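B-cell lymphoma 3 protein (Homo sapiens, PDB 1K1A) regulates transcription of NF-kappaB target genes, holding back nuclear entry of p50 in the cytoplasm and acting as a transcriptional activator in the nucleus. Local coordinates at residues V158-L163 / R193-L198; C87-P92 / T126-T131; V62-T67 / R96-A102. All blocks are in the same frame, centred on the assembly; numbering follows the deposited sequence. Where two conformers were deposited one is given.

The three contacts each join one ankyrin repeat to the next along an all-helical chain. In chain order, contact 3 (62-67 with 96-102) pairs repeats 2 and 3, contact 2 (87-92 with 126-131) repeats 3 and 4, and contact 1 (158-163 with 193-198) repeats 5 and 6. Contacts 2 and 3 alternate along the chain, centres about 17 Å apart; segment 87-92 leads from helix 82-88 into helix 92-101, which contact 3 uses. Helix 129-137 of contact 2 is followed by helix 153-159 of contact 1, about 20 Å away between centres, and S162 touches E127. Contacts 1 and 3 lie about 36 Å apart. Such serial packing builds the elongated domain.

Contact 1. Residues V158-L163 / R193-L198; sequences VENNSL and RGLLPL
The polar part of the contact is carried by R193, whose NH1 gives a hydrogen bond to E159 O at 2.7 Å, with an N-H...O angle of 161°. The carbonyl oxygen lies at the edge of the guanidinium, near its plane, and NH2 adds a weak second bond to it. A bend at chi3 (51°) brings the guanidinium to the C-terminal end of helix 153-159. L195 CD2 lies over one guanidinium face, offset toward its rim. The E159 carboxylate forms a salt bridge with R151.

Apolar packing centres on L198. Its CD2 meets V158 CG1 at 4.0 Å, while its CD1 reaches L163 CB at 3.9 Å. Farther out, the L163 and P197 side chains cross at about a right angle, L163 CD2 lying 4.1 Å from P197 CB.

Between the two zones comes the N161 amide: with CG anti to the backbone N (chi1 -171°), OD1 packs 3.5 Å from L195 CG.

N161 and G194 end their helices in Schellman motifs; S162 and L195 stand at the next N-cap positions, where S162 OG weakly caps M165 N. Two helix-turn-helix hairpins stacked side by side are the hallmark of consecutive ankyrin repeats, here the fifth and sixth.

Contact 2. Residues C87-P92 / T126-T131; sequences CEHRSP and TECQET
The R90 guanidinium meets T126 obliquely, with NE 3.7 Å from T126 CB. CG sits beside the backbone N of R90 (chi1 -54°); the chain beyond it is extended to NE, and it and the threonine side chain run past each other in opposite directions. The contact is one of van der Waals type, drawing on the aliphatic part of the arginine as well as its head. The puckered ring of P92 packs by its CG, which lies 3.6 Å from E130 CB; the two side chains run alongside each other and point the same way. The same ring carbon is 3.8 Å from T131 CG2 and also borders C128 SG, leaving the proline set against the first turn of helix 129-137.

Both segments hold the tight turn between the two helices of an ankyrin repeat, 87-92 in the third and 126-131 in the fourth. R90 and E127 have positive phi and close Schellman motifs; S91 and C128 then stand at the N-cap positions of the second helices.

Deeper in, T126 CG2 approaches C87 O to 3.5 Å, and a single water bridges the turns. It donates to C87 O at 2.7 Å and to T126 OG1 at 2.8 Å, and it is hydrogen-bonded to T131 OG1 at 2.7 Å. C87 O thus accepts from both the water and the backbone N of R90. T126 OG1 has three partners: lying between its own backbone N and carbonyl carbon (chi1 71°), it accepts from C128 N in an ST turn (N-H...O angle 150°), takes the water's proton and bonds to A123 O. C87 SG lies 4.3 Å from T131 CB, and the C87 side chain also packs on V122 and A123 of helix 119-126.

Contact 3. Residues V62-T67 / R96-A102; sequences VRLLVT and RALLDSA
V62 and L98 form the apolar centre, crossing at about a right angle with V62 CG1 3.7 Å from L98 CG. V66 comes to the same leucine one turn on, its CG2 3.9 Å from L98 CD2. The other branch of V66, CG1, stands anti to the backbone N (chi1 176°) and so reaches the end of the partner helix, packing 3.6 Å from the carbonyl carbon S101 C and touching A102 as well. A97 CB adds to the centre, 3.9 Å from V62 CG1. A97 sits where the two backbones approach most nearly, its CA paired with that of R63. The segment axes come within 8.9 Å and cross at -27°, nearly parallel.

S101 marks the change from apolar to polar. Its OG gives a hydrogen bond of 2.7 Å to A97 O, which also accepts from S101 N, so the hydroxyl is tied back to its own helix. R63 CG packs 3.5 Å from S101 OG. From there the arginine chain runs extended across A97, and one face of its guanidinium lies over A97 CA. D100 is alongside, pointing the same way: R63 NH2 is 4.1 Å from D100 OD2, too far for a salt bridge, and the two planes are turned 54° apart. At this distance the attraction is probably modest; the salt bridge of D100 is made by OD1, with R138.

The pair lies in the row of second helices of successive ankyrin repeats. V62 and V66 also rest on helix 49-55 behind them, L64 faces helix 22-34 toward the N-terminal end, and R96 and L99 carry the row onward to L134 of helix 129-137.

Contact 1. Residues V158-L163 / R193-L198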
loop_
_atom_site.group_PDB
_atom_site.type_symbol
_atom_site.label_atom_id
_atom_site.label_comp_id
_atom_site.label_asym_id
_atom_site.label_seq_id
_atom_site.Cartn_x
_atom_site.Cartn_y
_atom_site.Cartn_z
ATOM N N VAL A 158 -1.020 11.342 8.717
ATOM C CA VAL A 158 -0.899 12.507 9.593
ATOM C C VAL A 158 0.563 12.790 9.933
ATOM O O VAL A 158 1.001 13.942 9.908
ATOM C CB VAL A 158 -1.726 12.352 10.879
ATOM C CG1 VAL A 158 -1.348 13.420 11.891
ATOM C CG2 VAL A 158 -3.208 12.431 10.559
ATOM N N GLU A 159 1.321 11.742 10.240
ATOM C CA GLU A 159 2.748 11.900 10.539
ATOM C C GLU A 159 3.563 12.406 9.341
ATOM O O GLU A 159 4.538 13.154 9.513
ATOM C CB GLU A 159 3.329 10.603 11.091
ATOM C CG GLU A 159 2.693 10.195 12.406
ATOM C CD GLU A 159 3.372 9.012 13.056
ATOM O OE1 GLU A 159 3.918 8.155 12.325
ATOM O OE2 GLU A 159 3.347 8.932 14.304
ATOM N N ASN A 160 3.148 12.028 8.132
ATOM C CA ASN A 160 3.801 12.487 6.903
ATOM C C ASN A 160 3.354 13.892 6.510
ATOM O O ASN A 160 3.765 14.413 5.470
ATOM C CB ASN A 160 3.489 11.541 5.729
ATOM C CG ASN A 160 3.977 10.115 5.962
ATOM O OD1 ASN A 160 4.844 9.864 6.800
ATOM N ND2 ASN A 160 3.419 9.171 5.203
ATOM N N ASN A 161 2.483 14.487 7.322
ATOM C CA ASN A 161 1.930 15.808 7.028
ATOM C C ASN A 161 1.364 15.919 5.607
ATOM O O ASN A 161 1.712 16.824 4.852
ATOM C CB ASN A 161 2.962 16.915 7.296
ATOM C CG ASN A 161 2.360 18.305 7.201
ATOM O OD1 ASN A 161 1.200 18.513 7.553
ATOM N ND2 ASN A 161 3.141 19.265 6.700
ATOM N N SER A 162 0.496 14.976 5.245
ATOM C CA SER A 162 -0.148 14.996 3.940
ATOM C C SER A 162 -1.650 15.225 4.072
ATOM O O SER A 162 -2.419 14.282 4.295
ATOM C CB SER A 162 0.094 13.693 3.181
ATOM O OG SER A 162 -0.583 13.734 1.927
ATOM N N LEU A 163 -2.059 16.474 3.926
ATOM C CA LEU A 163 -3.467 16.829 4.011
ATOM C C LEU A 163 -4.303 16.110 2.940
ATOM O O LEU A 163 -5.447 15.753 3.180
ATOM C CB LEU A 163 -3.641 18.342 3.888
ATOM C CG LEU A 163 -5.072 18.858 4.018
ATOM C CD1 LEU A 163 -5.686 18.440 5.357
ATOM C CD2 LEU A 163 -5.103 20.371 3.857
ATOM N N ARG A 193 2.355 18.761 16.995
ATOM C CA ARG A 193 3.268 19.320 15.999
ATOM C C ARG A 193 2.765 20.630 15.415
ATOM O O ARG A 193 3.434 21.241 14.583
ATOM C CB ARG A 193 3.506 18.318 14.875
ATOM C CG ARG A 193 4.271 17.094 15.294
ATOM C CD ARG A 193 4.294 15.997 14.235
ATOM N NE ARG A 193 4.704 16.503 12.926
ATOM C CZ ARG A 193 4.868 15.736 11.852
ATOM N NH1 ARG A 193 4.660 14.430 11.933
ATOM N NH2 ARG A 193 5.245 16.269 10.698
ATOM N N GLY A 194 1.576 21.047 15.834
ATOM C CA GLY A 194 0.987 22.283 15.357
ATOM C C GLY A 194 0.682 22.294 13.873
ATOM O O GLY A 194 0.810 23.327 13.214
ATOM N N LEU A 195 0.294 21.139 13.338
ATOM C CA LEU A 195 -0.097 21.037 11.939
ATOM C C LEU A 195 -1.539 21.529 11.805
ATOM O O LEU A 195 -2.469 20.728 11.724
ATOM C CB LEU A 195 0.017 19.583 11.462
ATOM C CG LEU A 195 1.392 19.064 11.025
ATOM C CD1 LEU A 195 2.522 19.777 11.736
ATOM C CD2 LEU A 195 1.490 17.552 11.215
ATOM N N LEU A 196 -1.707 22.853 11.776
ATOM C CA LEU A 196 -3.029 23.486 11.771
ATOM C C LEU A 196 -4.075 22.936 10.780
ATOM O O LEU A 196 -5.180 22.627 11.188
ATOM C CB LEU A 196 -2.915 25.011 11.643
ATOM C CG LEU A 196 -2.031 25.718 12.684
ATOM C CD1 LEU A 196 -2.217 27.214 12.599
ATOM C CD2 LEU A 196 -2.310 25.220 14.106
ATOM N N PRO A 197 -3.755 22.856 9.489
ATOM C CA PRO A 197 -4.722 22.348 8.504
ATOM C C PRO A 197 -5.205 20.944 8.860
ATOM O O PRO A 197 -6.386 20.632 8.674
ATOM C CB PRO A 197 -3.919 22.327 7.201
ATOM C CG PRO A 197 -2.839 23.344 7.411
ATOM C CD PRO A 197 -2.480 23.245 8.859
ATOM N N LEU A 198 -4.303 20.117 9.385
ATOM C CA LEU A 198 -4.660 18.760 9.779
ATOM C C LEU A 198 -5.518 18.748 11.040
ATOM O O LEU A 198 -6.450 17.958 11.152
ATOM C CB LEU A 198 -3.410 17.892 9.970
ATOM C CG LEU A 198 -2.904 17.186 8.700
ATOM C CD1 LEU A 198 -2.503 18.191 7.639
ATOM C CD2 LEU A 198 -1.758 16.226 9.004
#

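Contact 2. Residues C87-P92 / T126-T131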
loop_
_atom_site.group_PDB
_atom_site.type_symbol
_atom_site.label_atom_id
_atom_site.label_comp_id
_atom_site.label_asym_id
_atom_site.label_seq_id
_atom_site.Cartn_x
_atom_site.Cartn_y
_atom_site.Cartn_z
ATOM N N CYS A 87 2.270 -0.521 -5.984
ATOM C CA CYS A 87 2.139 0.691 -5.169
ATOM C C CYS A 87 3.475 1.428 -4.901
ATOM O O CYS A 87 3.538 2.656 -4.958
ATOM C CB CYS A 87 1.374 0.408 -3.872
ATOM S SG CYS A 87 -0.312 -0.173 -4.120
ATOM N N GLU A 88 4.553 0.706 -4.624
ATOM C CA GLU A 88 5.807 1.416 -4.430
ATOM C C GLU A 88 6.289 2.055 -5.743
ATOM O O GLU A 88 7.031 3.029 -5.727
ATOM C CB GLU A 88 6.879 0.537 -3.781
ATOM C CG GLU A 88 7.337 -0.642 -4.609
ATOM C CD GLU A 88 8.573 -1.317 -4.024
ATOM O OE1 GLU A 88 9.559 -0.612 -3.713
ATOM O OE2 GLU A 88 8.558 -2.553 -3.869
ATOM N N HIS A 89 5.811 1.545 -6.875
ATOM C CA HIS A 89 6.199 2.113 -8.167
ATOM C C HIS A 89 5.160 3.090 -8.702
ATOM O O HIS A 89 5.192 3.461 -9.875
ATOM C CB HIS A 89 6.485 1.017 -9.197
ATOM C CG HIS A 89 7.815 0.359 -9.021
ATOM N ND1 HIS A 89 8.944 0.759 -9.709
ATOM C CD2 HIS A 89 8.201 -0.672 -8.233
ATOM C CE1 HIS A 89 9.965 -0.001 -9.352
ATOM N NE2 HIS A 89 9.541 -0.872 -8.453
ATOM N N ARG A 90 4.241 3.503 -7.833
ATOM C CA ARG A 90 3.201 4.463 -8.196
ATOM C C ARG A 90 2.548 4.150 -9.550
ATOM O O ARG A 90 2.430 5.032 -10.402
ATOM C CB ARG A 90 3.785 5.883 -8.233
ATOM C CG ARG A 90 4.504 6.323 -6.955
ATOM C CD ARG A 90 5.097 7.726 -7.053
ATOM N NE ARG A 90 5.542 8.260 -5.761
ATOM C CZ ARG A 90 6.772 8.137 -5.284
ATOM N NH1 ARG A 90 7.692 7.484 -5.972
ATOM N NH2 ARG A 90 7.085 8.654 -4.102
ATOM N N SER A 91 2.110 2.906 -9.738
ATOM C CA SER A 91 1.589 2.470 -11.031
ATOM C C SER A 91 0.171 1.955 -10.934
ATOM O O SER A 91 -0.056 0.756 -10.805
ATOM C CB SER A 91 2.497 1.390 -11.634
ATOM O OG SER A 91 2.040 0.997 -12.916
ATOM N N PRO A 92 -0.784 2.871 -10.999
ATOM C CA PRO A 92 -2.202 2.515 -10.971
ATOM C C PRO A 92 -2.608 1.579 -12.115
ATOM O O PRO A 92 -3.515 0.776 -11.935
ATOM C CB PRO A 92 -2.906 3.866 -11.149
ATOM C CG PRO A 92 -1.908 4.881 -10.752
ATOM C CD PRO A 92 -0.572 4.326 -11.074
ATOM N N THR A 126 3.573 6.797 -0.474
ATOM C CA THR A 126 3.952 7.455 -1.717
ATOM C C THR A 126 3.026 8.641 -1.953
ATOM O O THR A 126 3.306 9.496 -2.788
ATOM C CB THR A 126 3.852 6.508 -2.930
ATOM O OG1 THR A 126 2.472 6.246 -3.221
ATOM C CG2 THR A 126 4.447 5.138 -2.629
ATOM N N GLU A 127 1.912 8.664 -1.227
ATOM C CA GLU A 127 0.894 9.706 -1.374
ATOM C C GLU A 127 0.280 9.747 -2.768
ATOM O O GLU A 127 -0.236 10.780 -3.203
ATOM C CB GLU A 127 1.457 11.071 -0.995
ATOM C CG GLU A 127 2.051 11.100 0.401
ATOM C CD GLU A 127 2.848 12.347 0.656
ATOM O OE1 GLU A 127 3.390 12.908 -0.322
ATOM O OE2 GLU A 127 2.936 12.762 1.826
ATOM N N CYS A 128 0.336 8.621 -3.469
ATOM C CA CYS A 128 -0.290 8.516 -4.778
ATOM C C CYS A 128 -1.786 8.313 -4.585
ATOM O O CYS A 128 -2.231 7.260 -4.123
ATOM C CB CYS A 128 0.316 7.362 -5.572
ATOM S SG CYS A 128 -0.422 7.118 -7.207
ATOM N N GLN A 129 -2.565 9.332 -4.927
ATOM C CA GLN A 129 -3.997 9.285 -4.718
ATOM C C GLN A 129 -4.673 8.202 -5.549
ATOM O O GLN A 129 -5.662 7.609 -5.120
ATOM C CB GLN A 129 -4.614 10.653 -5.003
ATOM C CG GLN A 129 -4.022 11.759 -4.115
ATOM C CD GLN A 129 -4.405 13.149 -4.556
ATOM O OE1 GLN A 129 -5.435 13.343 -5.197
ATOM N NE2 GLN A 129 -3.583 14.128 -4.200
ATOM N N GLU A 130 -4.120 7.935 -6.728
ATOM C CA GLU A 130 -4.727 6.983 -7.660
ATOM C C GLU A 130 -4.664 5.529 -7.170
ATOM O O GLU A 130 -5.638 4.784 -7.284
ATOM C CB GLU A 130 -4.090 7.114 -9.045
ATOM C CG GLU A 130 -4.381 8.431 -9.753
ATOM C CD GLU A 130 -3.693 9.629 -9.110
ATOM O OE1 GLU A 130 -2.532 9.504 -8.670
ATOM O OE2 GLU A 130 -4.321 10.704 -9.044
ATOM N N THR A 131 -3.517 5.133 -6.630
ATOM C CA THR A 131 -3.361 3.774 -6.110
ATOM C C THR A 131 -4.136 3.595 -4.806
ATOM O O THR A 131 -4.756 2.558 -4.588
ATOM C CB THR A 131 -1.875 3.414 -5.922
ATOM O OG1 THR A 131 -1.246 4.397 -5.095
ATOM C CG2 THR A 131 -1.129 3.526 -7.244
HETATM O O HOH W 1 1.478 4.361 -4.975
#

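Contact 3. Residues V62-T67 / R96-A102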
loop_
_atom_site.group_PDB
_atom_site.type_symbol
_atom_site.label_atom_id
_atom_site.label_comp_id
_atom_site.label_asym_id
_atom_site.label_seq_id
_atom_site.Cartn_x
_atom_site.Cartn_y
_atom_site.Cartn_z
ATOM N N VAL A 62 1.657 -7.898 -17.468
ATOM C CA VAL A 62 1.072 -8.302 -16.198
ATOM C C VAL A 62 -0.187 -9.138 -16.457
ATOM O O VAL A 62 -0.369 -10.209 -15.880
ATOM C CB VAL A 62 0.691 -7.079 -15.346
ATOM C CG1 VAL A 62 -0.185 -7.500 -14.156
ATOM C CG2 VAL A 62 1.945 -6.323 -14.867
ATOM N N ARG A 63 -1.051 -8.634 -17.330
ATOM C CA ARG A 63 -2.297 -9.313 -17.688
ATOM C C ARG A 63 -2.069 -10.706 -18.283
ATOM O O ARG A 63 -2.755 -11.667 -17.926
ATOM C CB ARG A 63 -3.090 -8.470 -18.700
ATOM C CG ARG A 63 -3.757 -7.213 -18.120
ATOM C CD ARG A 63 -4.740 -6.519 -19.082
ATOM N NE ARG A 63 -5.176 -5.214 -18.567
ATOM C CZ ARG A 63 -6.257 -5.030 -17.817
ATOM N NH1 ARG A 63 -7.017 -6.064 -17.489
ATOM N NH2 ARG A 63 -6.578 -3.813 -17.384
ATOM N N LEU A 64 -1.133 -10.798 -19.220
ATOM C CA LEU A 64 -0.806 -12.069 -19.868
ATOM C C LEU A 64 -0.325 -13.088 -18.841
ATOM O O LEU A 64 -0.804 -14.222 -18.805
ATOM C CB LEU A 64 0.270 -11.872 -20.945
ATOM C CG LEU A 64 0.759 -13.112 -21.711
ATOM C CD1 LEU A 64 1.639 -12.703 -22.885
ATOM C CD2 LEU A 64 1.507 -14.080 -20.800
ATOM N N LEU A 65 0.621 -12.672 -18.009
ATOM C CA LEU A 65 1.215 -13.561 -17.022
ATOM C C LEU A 65 0.209 -14.035 -15.981
ATOM O O LEU A 65 0.159 -15.217 -15.656
ATOM C CB LEU A 65 2.419 -12.896 -16.330
ATOM C CG LEU A 65 3.686 -12.711 -17.183
ATOM C CD1 LEU A 65 4.743 -11.961 -16.387
ATOM C CD2 LEU A 65 4.232 -14.048 -17.656
ATOM N N VAL A 66 -0.591 -13.112 -15.460
ATOM C CA VAL A 66 -1.580 -13.479 -14.446
ATOM C C VAL A 66 -2.643 -14.419 -15.021
ATOM O O VAL A 66 -2.965 -15.447 -14.422
ATOM C CB VAL A 66 -2.216 -12.245 -13.814
ATOM C CG1 VAL A 66 -3.323 -12.660 -12.824
ATOM C CG2 VAL A 66 -1.125 -11.435 -13.089
ATOM N N THR A 67 -3.143 -14.100 -16.213
ATOM C CA THR A 67 -4.148 -14.942 -16.841
ATOM C C THR A 67 -3.579 -16.341 -17.153
ATOM O O THR A 67 -4.312 -17.339 -17.144
ATOM C CB THR A 67 -4.742 -14.258 -18.104
ATOM O OG1 THR A 67 -3.692 -13.909 -19.007
ATOM C CG2 THR A 67 -5.341 -12.905 -17.751
ATOM N N ARG A 96 -4.264 -1.987 -11.564
ATOM C CA ARG A 96 -5.525 -2.310 -12.201
ATOM C C ARG A 96 -5.406 -3.610 -12.998
ATOM O O ARG A 96 -6.284 -4.458 -12.945
ATOM C CB ARG A 96 -5.962 -1.168 -13.122
ATOM C CG ARG A 96 -7.386 -1.302 -13.634
ATOM C CD ARG A 96 -7.882 -0.087 -14.387
ATOM N NE ARG A 96 -8.109 1.056 -13.507
ATOM C CZ ARG A 96 -9.211 1.229 -12.787
ATOM N NH1 ARG A 96 -10.186 0.332 -12.840
ATOM N NH2 ARG A 96 -9.343 2.299 -12.018
ATOM N N ALA A 97 -4.314 -3.767 -13.738
ATOM C CA ALA A 97 -4.135 -4.989 -14.519
ATOM C C ALA A 97 -4.122 -6.231 -13.612
ATOM O O ALA A 97 -4.712 -7.257 -13.944
ATOM C CB ALA A 97 -2.869 -4.910 -15.355
ATOM N N LEU A 98 -3.477 -6.113 -12.455
ATOM C CA LEU A 98 -3.384 -7.218 -11.510
ATOM C C LEU A 98 -4.748 -7.568 -10.922
ATOM O O LEU A 98 -5.162 -8.716 -10.937
ATOM C CB LEU A 98 -2.427 -6.854 -10.367
ATOM C CG LEU A 98 -0.935 -7.074 -10.562
ATOM C CD1 LEU A 98 -0.166 -6.331 -9.464
ATOM C CD2 LEU A 98 -0.620 -8.562 -10.531
ATOM N N LEU A 99 -5.440 -6.559 -10.406
ATOM C CA LEU A 99 -6.725 -6.769 -9.751
ATOM C C LEU A 99 -7.806 -7.255 -10.713
ATOM O O LEU A 99 -8.692 -8.001 -10.309
ATOM C CB LEU A 99 -7.183 -5.499 -9.020
ATOM C CG LEU A 99 -6.240 -4.928 -7.948
ATOM C CD1 LEU A 99 -6.846 -3.690 -7.343
ATOM C CD2 LEU A 99 -5.919 -5.948 -6.861
ATOM N N ASP A 100 -7.718 -6.852 -11.979
ATOM C CA ASP A 100 -8.687 -7.279 -12.985
ATOM C C ASP A 100 -8.387 -8.694 -13.513
ATOM O O ASP A 100 -9.305 -9.421 -13.901
ATOM C CB ASP A 100 -8.741 -6.290 -14.176
ATOM C CG ASP A 100 -9.503 -4.989 -13.852
ATOM O OD1 ASP A 100 -9.907 -4.772 -12.679
ATOM O OD2 ASP A 100 -9.739 -4.122 -14.727
ATOM N N SER A 101 -7.112 -9.085 -13.526
ATOM C CA SER A 101 -6.730 -10.371 -14.111
ATOM C C SER A 101 -6.716 -11.544 -13.143
ATOM O O SER A 101 -6.863 -12.693 -13.557
ATOM C CB SER A 101 -5.371 -10.270 -14.819
ATOM O OG SER A 101 -5.336 -9.158 -15.691
ATOM N N ALA A 102 -6.526 -11.265 -11.857
ATOM C CA ALA A 102 -6.427 -12.336 -10.869
ATOM C C ALA A 102 -7.719 -13.131 -10.745
ATOM O O ALA A 102 -8.814 -12.572 -10.787
ATOM C CB ALA A 102 -6.001 -11.786 -9.509
#